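Local atomic coordinates of ancestral D-type dye decolorizing peroxidase (Geotrichum candidum, PDB entry 7ANV), a protein that probably uses its haem iron and hydrogen peroxide to oxidise synthetic dyes and other aromatic compounds, as dye-decolorizing peroxidases of the D type do. Residues I28-A31 / A32-R35; G448-P451 / N452-A455; G148-H151 / E152-D155. One frame throughout, in Å; residues are numbered along the deposited sequence.

Contact 1 of 3, residues I28-A31 / A32-R35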
loop_
_atom_site.group_PDB
_atom_site.type_symbol
_atom_site.label_atom_id
_atom_site.label_comp_id
_atom_site.label_asym_id
_atom_site.label_seq_id
_atom_site.Cartn_x
_atom_site.Cartn_y
_atom_site.Cartn_z
ATOM N N ILE A 28 -16.810 15.452 -10.364
ATOM C CA ILE A 28 -18.282 15.571 -10.486
ATOM C C ILE A 28 -18.581 16.942 -11.093
ATOM O O ILE A 28 -18.246 17.971 -10.457
ATOM C CB ILE A 28 -18.982 15.357 -9.142
ATOM C CG1 ILE A 28 -18.699 13.950 -8.593
ATOM C CG2 ILE A 28 -20.470 15.684 -9.260
ATOM C CD1 ILE A 28 -19.034 13.752 -7.137
ATOM N N THR A 29 -19.223 16.959 -12.264
ATOM C CA THR A 29 -19.552 18.221 -12.987
ATOM C C THR A 29 -21.037 18.541 -12.821
ATOM O O THR A 29 -21.433 19.660 -13.160
ATOM C CB THR A 29 -19.151 18.107 -14.455
ATOM O OG1 THR A 29 -19.779 16.951 -15.011
ATOM C CG2 THR A 29 -17.667 17.944 -14.622
ATOM N N ASP A 30 -21.861 17.579 -12.416
ATOM C CA ASP A 30 -23.326 17.815 -12.241
ATOM C C ASP A 30 -23.747 16.958 -11.044
ATOM O O ASP A 30 -24.001 15.775 -11.277
ATOM C CB ASP A 30 -24.092 17.499 -13.531
ATOM C CG ASP A 30 -25.607 17.687 -13.477
ATOM O OD1 ASP A 30 -26.169 17.736 -12.361
ATOM O OD2 ASP A 30 -26.226 17.816 -14.566
ATOM N N ALA A 31 -23.822 17.552 -9.841
ATOM C CA ALA A 31 -24.107 16.871 -8.554
ATOM C C ALA A 31 -25.460 16.162 -8.582
ATOM O O ALA A 31 -25.509 14.992 -8.201
ATOM C CB ALA A 31 -24.064 17.851 -7.411
ATOM N N ALA A 32 -26.537 16.830 -9.016
ATOM C CA ALA A 32 -27.893 16.239 -9.032
ATOM C C ALA A 32 -27.907 15.032 -9.959
ATOM O O ALA A 32 -28.379 13.946 -9.541
ATOM C CB ALA A 32 -28.909 17.260 -9.430
ATOM N N ALA A 33 -27.306 15.155 -11.138
ATOM C CA ALA A 33 -27.304 14.034 -12.098
ATOM C C ALA A 33 -26.443 12.911 -11.545
ATOM O O ALA A 33 -26.823 11.741 -11.669
ATOM C CB ALA A 33 -26.818 14.486 -13.446
ATOM N N PHE A 34 -25.311 13.252 -10.933
ATOM C CA PHE A 34 -24.377 12.249 -10.374
ATOM C C PHE A 34 -25.094 11.376 -9.332
ATOM O O PHE A 34 -24.951 10.150 -9.320
ATOM C CB PHE A 34 -23.138 12.899 -9.763
ATOM C CG PHE A 34 -22.234 11.868 -9.130
ATOM C CD1 PHE A 34 -21.313 11.161 -9.892
ATOM C CD2 PHE A 34 -22.335 11.560 -7.780
ATOM C CE1 PHE A 34 -20.497 10.193 -9.319
ATOM C CE2 PHE A 34 -21.566 10.551 -7.227
ATOM C CZ PHE A 34 -20.610 9.897 -7.977
ATOM N N ARG A 35 -25.896 11.993 -8.478
ATOM C CA ARG A 35 -26.583 11.256 -7.398
ATOM C C ARG A 35 -27.614 10.312 -8.028
ATOM O O ARG A 35 -27.783 9.202 -7.497
ATOM C CB ARG A 35 -27.145 12.211 -6.345
ATOM C CG ARG A 35 -26.089 13.033 -5.622
ATOM C CD ARG A 35 -26.675 13.877 -4.496
ATOM N NE ARG A 35 -27.102 13.026 -3.387
ATOM C CZ ARG A 35 -28.137 13.259 -2.561
ATOM N NH1 ARG A 35 -28.897 14.346 -2.680
ATOM N NH2 ARG A 35 -28.420 12.381 -1.610
#
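Asp30 caps the helix that Ala31 opens, and its carboxylate takes the N-H of Ala33: Asp30 OD1 lies 3.1 Å from Ala33 N, with an N-H...O angle of 165°. The donor comes from above the carboxylate plane, not within it. What puts OD1 there is the first torsion, with CG anti to the backbone N of Asp30 (chi1 179°), which lays the carboxylate over the first turn; the methyl of Ala33 packs against it, CB to Asp30 CG 3.4 Å. The negative charge at this end would probably be eased by the helix dipole.

The next two N-H groups find main-chain acceptors. Phe34 N donates to Asp30 O over 2.9 Å, and Arg35 N donates to Ala31 O over 3.0 Å. These are the first i to i+4 bonds of the helix. The polar end of Arg35 is occupied further off, NE on the carbonyl of Phe486 and NH2 on that of Thr485, which ties helix 31-41 to the end of helix 479-486.

On the apolar side Ile28, the last residue of strand 20-28, crosses the Phe34 side chain at about a right angle. Its CD1 sits over the ring, 4.0 Å from the centroid and 10° off the normal, a CH-pi contact, while Ile28 CG2 rests on Phe34 CB at 3.9 Å. Leu92 of helix 86-92 touches both residues. The whole is an aspartate N-cap at a strand-to-helix turn, here leading from strand 20-28 into helix 31-41 of the ferredoxin-like DyP domain.

Contact 2 of 3, residues G448-P451 / N452-A455. With SO4 (sulfate ion), chain I.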
loop_
_atom_site.group_PDB
_atom_site.type_symbol
_atom_site.label_atom_id
_atom_site.label_comp_id
_atom_site.label_asym_id
_atom_site.label_seq_id
_atom_site.Cartn_x
_atom_site.Cartn_y
_atom_site.Cartn_z
ATOM N N GLY A 448 23.140 -1.393 9.829
ATOM C CA GLY A 448 22.734 -2.761 10.136
ATOM C C GLY A 448 22.728 -3.691 8.958
ATOM O O GLY A 448 22.406 -4.827 9.200
ATOM N N THR A 449 23.040 -3.264 7.720
ATOM C CA THR A 449 22.886 -4.171 6.561
ATOM C C THR A 449 23.978 -5.238 6.584
ATOM O O THR A 449 23.713 -6.326 6.073
ATOM C CB THR A 449 22.841 -3.418 5.228
ATOM O OG1 THR A 449 24.080 -2.748 5.037
ATOM C CG2 THR A 449 21.706 -2.442 5.207
ATOM N N ASP A 450 25.151 -4.934 7.116
ATOM C CA ASP A 450 26.220 -5.963 7.258
ATOM C C ASP A 450 26.038 -6.634 8.615
ATOM O O ASP A 450 26.277 -6.003 9.630
ATOM C CB ASP A 450 27.590 -5.322 7.108
ATOM C CG ASP A 450 28.719 -6.310 7.274
ATOM O OD1 ASP A 450 28.475 -7.449 7.750
ATOM O OD2 ASP A 450 29.838 -5.921 6.947
ATOM N N PRO A 451 25.599 -7.902 8.697
ATOM C CA PRO A 451 25.242 -8.481 9.994
ATOM C C PRO A 451 26.446 -8.625 10.920
ATOM O O PRO A 451 26.252 -8.743 12.124
ATOM C CB PRO A 451 24.605 -9.829 9.626
ATOM C CG PRO A 451 25.239 -10.176 8.319
ATOM C CD PRO A 451 25.416 -8.845 7.592
ATOM N N ASN A 452 27.661 -8.662 10.366
ATOM C CA ASN A 452 28.877 -8.831 11.213
ATOM C C ASN A 452 29.523 -7.476 11.468
ATOM O O ASN A 452 30.557 -7.464 12.217
ATOM C CB ASN A 452 29.843 -9.856 10.624
ATOM C CG ASN A 452 29.177 -11.209 10.510
ATOM O OD1 ASN A 452 28.595 -11.536 9.480
ATOM N ND2 ASN A 452 29.197 -11.975 11.601
ATOM N N ASN A 453 28.960 -6.379 10.922
ATOM C CA ASN A 453 29.488 -5.009 11.186
ATOM C C ASN A 453 28.314 -4.048 11.192
ATOM O O ASN A 453 28.226 -3.220 10.324
ATOM C CB ASN A 453 30.531 -4.539 10.179
ATOM C CG ASN A 453 31.764 -5.411 10.177
ATOM O OD1 ASN A 453 32.587 -5.332 11.091
ATOM N ND2 ASN A 453 31.900 -6.239 9.155
ATOM N N GLN A 454 27.427 -4.218 12.164
ATOM C CA GLN A 454 26.091 -3.598 12.139
ATOM C C GLN A 454 26.204 -2.084 12.331
ATOM O O GLN A 454 25.257 -1.417 11.984
ATOM C CB GLN A 454 25.199 -4.216 13.205
ATOM C CG GLN A 454 24.826 -5.656 12.864
ATOM C CD GLN A 454 24.133 -6.366 13.993
ATOM O OE1 GLN A 454 23.437 -5.760 14.808
ATOM N NE2 GLN A 454 24.358 -7.663 14.058
ATOM N N ALA A 455 27.282 -1.549 12.903
ATOM C CA ALA A 455 27.426 -0.079 13.050
ATOM C C ALA A 455 27.733 0.607 11.703
ATOM O O ALA A 455 27.511 1.846 11.619
ATOM C CB ALA A 455 28.466 0.264 14.070
HETATM S S SO4 I . 30.269 -3.300 14.772
HETATM O O1 SO4 I . 31.508 -2.664 15.159
HETATM O O2 SO4 I . 30.467 -4.742 14.717
HETATM O O3 SO4 I . 29.869 -2.801 13.472
HETATM O O4 SO4 I . 29.246 -2.990 15.738
HETATM O O HOH W 1 26.115 -2.584 8.610
#
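With CG anti to the backbone N (chi1 179°), the Asp450 carboxylate reaches forward over the turn, where Asn453, its own CG beside the backbone N, lies alongside and points the same way. The two flat groups stand almost perpendicular, their planes 82° apart. Asn453 ND2 aims an N-H from within its amide plane at Asp450 OD2, 3.0 Å away and nearly straight at 169°, and strikes the carboxylate from above its plane. The other oxygen is used too: Asp450 OD1 accepts from Asn452 N at 3.0 Å. One carboxylate thus grips both a main-chain and a side-chain N-H, which probably steadies its rotation.

The main chain closes the turn with Asn453 N donating to Asp450 O. Gln454 reaches back the other way: its NE2 meets Pro451 O at 2.9 Å, with the carbonyl oxygen in the amide plane. That amide is shared with the neighbouring loop, since NE2 also donates to the carbonyl of Asp332 and OE1 accepts from Gln334 N, which fixes its flip. Where the two ends of the loop come together, Gly448 N makes a weak bond to Gln454 O, and a water accepts from Asp450 N and lies with its oxygen 2.8 Å from Asn453 O.

A sulfate, probably left from the crystallisation liquor, accepts from Ala455 N through its O3, 2.9 Å off. Arg289 of helix 279-291 holds the carbonyls of Gly448 and Thr449. The arrangement is a type I beta turn, Asp450 to Asn453, with an Asx turn built on its first residue, at the surface between the short strands 445-446 and 458-459.

Contact 3 of 3, residues G148-H151 / E152-D155; sequences GDSH and ETVD
Thr153 meets Asp149 just where strand 142-148 turns into helix 151-164, a helix N-terminus with Ser150 in the N-cap position, within the ferredoxin-like DyP domain. Taken from CB outward, Thr153 begins close to the carboxylate: CB is 3.1 Å from Asp149 OD1. Of its two branches, OG1 lies beside the backbone N (chi1 -66°) and points back past the start of the helix, where it donates to Asp149 OD1 at 2.7 Å. It arrives on the syn side, 21° out of the carboxylate plane. The methyl branch CG2, anti to the backbone N, leans on that same oxygen at 3.3 Å and passes Gly148 CA at 4.4 Å.

Asp149 OD1 has a second donor in Leu77 N, so the carboxylate joins the helix start to the residue just before strand 78-84. A lysine in place of Asp149 would probably leave both the Thr153 hydroxyl and the Leu77 N-H without their acceptor, freeing the threonine to turn. Ser150 OG completes a small polar cluster, 3.1 Å from Thr153 OG1 and also 3.1 Å from Asp149 OD2; which of the two its proton serves is not settled.

The first helical bonds follow, Val154 N to Ser150 O and Asp155 N to His151 O. The imidazole of His151 is turned elsewhere, its NE2 bonded to the carboxylate of Asp183 in strand 174-183. On the buried side Val154 touches Thr20 and Thr22 of strand 20-28. A beta carbon on Gly148 would run into Val154 CG2 and press on Thr153 CG2; as it is, Val154 CG2 lies 3.5 Å from Gly148 N.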
loop_
_atom_site.group_PDB
_atom_site.type_symbol
_atom_site.label_atom_id
_atom_site.label_comp_id
_atom_site.label_asym_id
_atom_site.label_seq_id
_atom_site.Cartn_x
_atom_site.Cartn_y
_atom_site.Cartn_z
ATOM N N GLY A 148 -10.062 -6.907 -12.756
ATOM C CA GLY A 148 -10.543 -8.015 -13.582
ATOM C C GLY A 148 -9.456 -8.994 -13.932
ATOM O O GLY A 148 -8.258 -8.757 -13.657
ATOM N N ASP A 149 -9.885 -10.057 -14.577
ATOM C CA ASP A 149 -9.017 -11.141 -15.061
ATOM C C ASP A 149 -8.216 -10.699 -16.292
ATOM O O ASP A 149 -7.219 -11.345 -16.594
ATOM C CB ASP A 149 -9.883 -12.340 -15.419
ATOM C CG ASP A 149 -10.810 -12.040 -16.583
ATOM O OD1 ASP A 149 -11.807 -11.317 -16.345
ATOM O OD2 ASP A 149 -10.530 -12.541 -17.700
ATOM N N SER A 150 -8.669 -9.674 -17.017
ATOM C CA SER A 150 -8.108 -9.330 -18.349
ATOM C C SER A 150 -8.422 -7.873 -18.676
ATOM O O SER A 150 -9.379 -7.299 -18.089
ATOM C CB SER A 150 -8.655 -10.252 -19.425
ATOM O OG SER A 150 -10.045 -10.107 -19.589
ATOM N N HIS A 151 -7.673 -7.304 -19.600
ATOM C CA HIS A 151 -7.987 -5.949 -20.134
ATOM C C HIS A 151 -9.392 -5.967 -20.740
ATOM O O HIS A 151 -10.134 -5.000 -20.535
ATOM C CB HIS A 151 -6.921 -5.489 -21.116
ATOM C CG HIS A 151 -5.559 -5.446 -20.534
ATOM N ND1 HIS A 151 -4.468 -5.943 -21.185
ATOM C CD2 HIS A 151 -5.134 -5.027 -19.325
ATOM C CE1 HIS A 151 -3.395 -5.786 -20.431
ATOM N NE2 HIS A 151 -3.779 -5.227 -19.276
ATOM N N GLU A 152 -9.769 -7.037 -21.440
ATOM C CA GLU A 152 -11.094 -7.146 -22.100
ATOM C C GLU A 152 -12.207 -6.971 -21.060
ATOM O O GLU A 152 -13.170 -6.162 -21.269
ATOM C CB GLU A 152 -11.166 -8.517 -22.772
ATOM C CG GLU A 152 -10.266 -8.608 -23.979
ATOM C CD GLU A 152 -8.794 -8.960 -23.832
ATOM O OE1 GLU A 152 -8.215 -8.996 -22.694
ATOM O OE2 GLU A 152 -8.212 -9.159 -24.930
ATOM N N THR A 153 -12.101 -7.703 -19.949
ATOM C CA THR A 153 -13.111 -7.678 -18.864
ATOM C C THR A 153 -13.202 -6.276 -18.260
ATOM O O THR A 153 -14.322 -5.744 -18.069
ATOM C CB THR A 153 -12.795 -8.709 -17.783
ATOM O OG1 THR A 153 -12.934 -9.996 -18.379
ATOM C CG2 THR A 153 -13.683 -8.552 -16.576
ATOM N N VAL A 154 -12.064 -5.682 -17.937
ATOM C CA VAL A 154 -12.047 -4.345 -17.281
ATOM C C VAL A 154 -12.597 -3.299 -18.261
ATOM O O VAL A 154 -13.432 -2.500 -17.868
ATOM C CB VAL A 154 -10.634 -4.016 -16.763
ATOM C CG1 VAL A 154 -10.531 -2.573 -16.335
ATOM C CG2 VAL A 154 -10.250 -4.931 -15.608
ATOM N N ASP A 155 -12.162 -3.329 -19.514
ATOM C CA ASP A 155 -12.560 -2.319 -20.535
ATOM C C ASP A 155 -14.066 -2.373 -20.745
ATOM O O ASP A 155 -14.690 -1.313 -20.869
ATOM C CB ASP A 155 -11.781 -2.542 -21.830
ATOM C CG ASP A 155 -10.307 -2.212 -21.705
ATOM O OD1 ASP A 155 -9.914 -1.665 -20.636
ATOM O OD2 ASP A 155 -9.555 -2.495 -22.698
#

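In the fold
Along the chain the order is contact 1, contact 3, contact 2. The first two belong to the N-terminal DyP domain and to one antiparallel sheet: contact 1 leaves strand 20-28 and contact 3 leaves its neighbour 142-148, each leading into a helix, 31-41 or 151-164. Because these strands run antiparallel, the two helix starts lie at different ends of the sheet, their centres about 27 Å apart. Contact 2 lies across the chain's centre from both, with centres about 58 Å from contact 1 and 46 Å from contact 3, in a surface loop ahead of strand 466-476 of the second sheet. Contact 2 is thus peripheral, and the three are separate local structures, none touching another.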